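Dna-binding protein RAP1 (Saccharomyces cerevisiae, PDB 4BJT) binds DNA as a repressor and activator of transcription and works at telomeres, where its C-terminal domain binds the Rif1 protein. Local coordinates at residues C[113-116]-C[120-123]. Sequence-based numbering, arbitrary orientation.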
ATOM      1  N   GLN C 113       9.850  11.023  -2.207  1.00 25.06           N
ATOM      2  CA  GLN C 113      10.428  12.158  -1.491  1.00 26.00           C
ATOM      3  C   GLN C 113       9.378  12.934  -0.699  1.00 28.07           C
ATOM      4  O   GLN C 113       9.606  13.299   0.449  1.00 25.85           O
ATOM      5  CB  GLN C 113      11.162  13.103  -2.465  1.00 30.09           C
ATOM      6  CG  GLN C 113      11.947  14.215  -1.768  1.00 33.66           C
ATOM      7  CD  GLN C 113      13.079  13.648  -0.949  1.00 44.43           C
ATOM      8  OE1 GLN C 113      13.926  12.925  -1.466  1.00 37.40           O
ATOM      9  NE2 GLN C 113      13.085  13.887   0.353  1.00 38.62           N
ATOM     10  N   ASP C 114       8.200  13.145  -1.280  1.00 26.27           N
ATOM     11  CA  ASP C 114       7.134  13.874  -0.598  1.00 25.87           C
ATOM     12  C   ASP C 114       6.577  13.070   0.596  1.00 26.96           C
ATOM     13  O   ASP C 114       6.293  13.644   1.656  1.00 26.65           O
ATOM     14  CB  ASP C 114       6.020  14.221  -1.585  1.00 29.10           C
ATOM     15  CG  ASP C 114       6.459  15.135  -2.728  1.00 42.87           C
ATOM     16  OD1 ASP C 114       7.521  15.789  -2.599  1.00 45.46           O
ATOM     17  OD2 ASP C 114       5.774  15.148  -3.770  1.00 46.81           O
ATOM     18  N   LEU C 115       6.514  11.738   0.467  1.00 21.81           N
ATOM     19  CA  LEU C 115       6.046  10.890   1.583  1.00 20.09           C
ATOM     20  C   LEU C 115       7.036  10.913   2.750  1.00 23.75           C
ATOM     21  O   LEU C 115       6.654  10.732   3.916  1.00 23.13           O
ATOM     22  CB  LEU C 115       5.840   9.453   1.109  1.00 19.61           C
ATOM     23  CG  LEU C 115       4.631   9.250   0.186  1.00 22.26           C
ATOM     24  CD1 LEU C 115       4.704   7.897  -0.501  1.00 22.28           C
ATOM     25  CD2 LEU C 115       3.300   9.398   0.957  1.00 22.72           C
ATOM     26  N   CYS C 116       8.307  11.118   2.448  1.00 20.67           N
ATOM     27  CA  CYS C 116       9.350  11.264   3.452  1.00 22.26           C
ATOM     28  C   CYS C 116       9.226  12.648   4.139  1.00 23.86           C
ATOM     29  O   CYS C 116       9.092  12.735   5.366  1.00 22.57           O
ATOM     30  CB  CYS C 116      10.699  11.079   2.763  1.00 23.98           C
ATOM     31  SG  CYS C 116      12.121  11.527   3.766  1.00 29.62           S
ATOM     32  N   GLY C 120       6.727  11.546   6.944  1.00 16.53           N
ATOM     33  CA  GLY C 120       7.698  10.819   7.754  1.00 16.30           C
ATOM     34  C   GLY C 120       7.766   9.335   7.476  1.00 18.28           C
ATOM     35  O   GLY C 120       8.157   8.568   8.358  1.00 19.74           O
ATOM     36  N   ILE C 121       7.432   8.908   6.264  1.00 16.24           N
ATOM     37  CA  ILE C 121       7.561   7.503   5.873  1.00 15.67           C
ATOM     38  C   ILE C 121       8.937   7.341   5.232  1.00 18.67           C
ATOM     39  O   ILE C 121       9.277   8.107   4.327  1.00 19.39           O
ATOM     40  CB  ILE C 121       6.454   7.079   4.903  1.00 16.80           C
ATOM     41  CG1 ILE C 121       5.036   7.350   5.488  1.00 16.21           C
ATOM     42  CG2 ILE C 121       6.627   5.590   4.520  1.00 17.96           C
ATOM     43  CD1 ILE C 121       3.977   7.406   4.425  1.00 17.31           C
ATOM     44  N   ARG C 122       9.744   6.369   5.696  1.00 15.74           N
ATOM     45  CA  ARG C 122      11.089   6.191   5.132  1.00 16.74           C
ATOM     46  C   ARG C 122      11.011   5.783   3.663  1.00 20.98           C
ATOM     47  O   ARG C 122      10.115   5.050   3.268  1.00 19.07           O
ATOM     48  CB  ARG C 122      11.908   5.195   5.947  1.00 16.79           C
ATOM     49  CG  ARG C 122      12.266   5.765   7.321  1.00 18.39           C
ATOM     50  CD  ARG C 122      13.126   4.824   8.120  1.00 20.11           C
ATOM     51  NE  ARG C 122      13.360   5.312   9.480  1.00 21.16           N
ATOM     52  CZ  ARG C 122      14.274   6.202   9.850  1.00 24.71           C
ATOM     53  NH1 ARG C 122      15.112   6.723   8.954  1.00 24.76           N
ATOM     54  NH2 ARG C 122      14.382   6.557  11.125  1.00 22.69           N
ATOM     55  N   LYS C 123      11.968   6.272   2.854  1.00 19.73           N
ATOM     56  CA  LYS C 123      11.945   6.058   1.413  1.00 19.89           C
ATOM     57  C   LYS C 123      11.958   4.596   0.984  1.00 22.86           C
ATOM     58  O   LYS C 123      11.273   4.227   0.012  1.00 23.87           O
ATOM     59  CB  LYS C 123      13.090   6.806   0.743  1.00 23.57           C
ATOM     60  CG  LYS C 123      12.994   8.299   0.861  1.00 24.07           C
ATOM     61  CD  LYS C 123      14.232   8.899   0.218  1.00 28.92           C
ATOM     62  CE  LYS C 123      14.240  10.381   0.302  1.00 40.80           C
ATOM     63  NZ  LYS C 123      15.484  10.945  -0.307  1.00 57.21           N
TER
HETATM   64  O   HOH W   1      15.567  13.311   2.147  1.00 52.96           O
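Gln113 has CG anti to the backbone N (chi1 -172°) and bends at the next bond (chi2 65°), which brings its amide over to Lys123. Lys123 is fully extended beyond CG. Its CG passes 4.1 Å from Cys116 CB, and its ammonium arrives at the amide. Lys123 NZ donates to Gln113 OE1 at 2.8 Å, only modestly tilted from the carbonyl plane. The amide nitrogen is held as well. Gln113 NE2 gives a hydrogen bond to a water at 3.1 Å, and that water also takes a long, weak bond from Lys123 NZ. Gln113 NE2 also binds Asp117 OD1. A leucine in place of Gln113 would probably leave the lysine ammonium without its carbonyl acceptor and its tail freer to swing.

The backbone joins the same two segments at the end of helix 108-119. Gly120 has positive phi, a conformation that favours glycine, and the chain leaves the helix there. Its N makes a weak bond to Cys116 O at 3.1 Å. Ile121 N makes a nearly straight one (167°) to Leu115 O, also 3.1 Å. Thr119 OG1 shares that carbonyl. Cys116 CA lies 3.3 Å from Ile121 O in a CH-O contact.

On the buried side, Leu115 and Ile121 lie side by side and point the same way, with Leu115 CD2 4.1 Å from Ile121 CD1. Both touch helix 123-132 and helix 140-150, and Leu115 also touches helix 88-99.

The contact closes the short link between helix 108-119 and helix 123-132, with Arg122 at the N-cap position of the second. Its inner side is mainly apolar. On its outer side the lysine ammonium donates to the carbonyl of a neutral amide, so the link is charge-dipole and is likely to be weaker than a salt bridge.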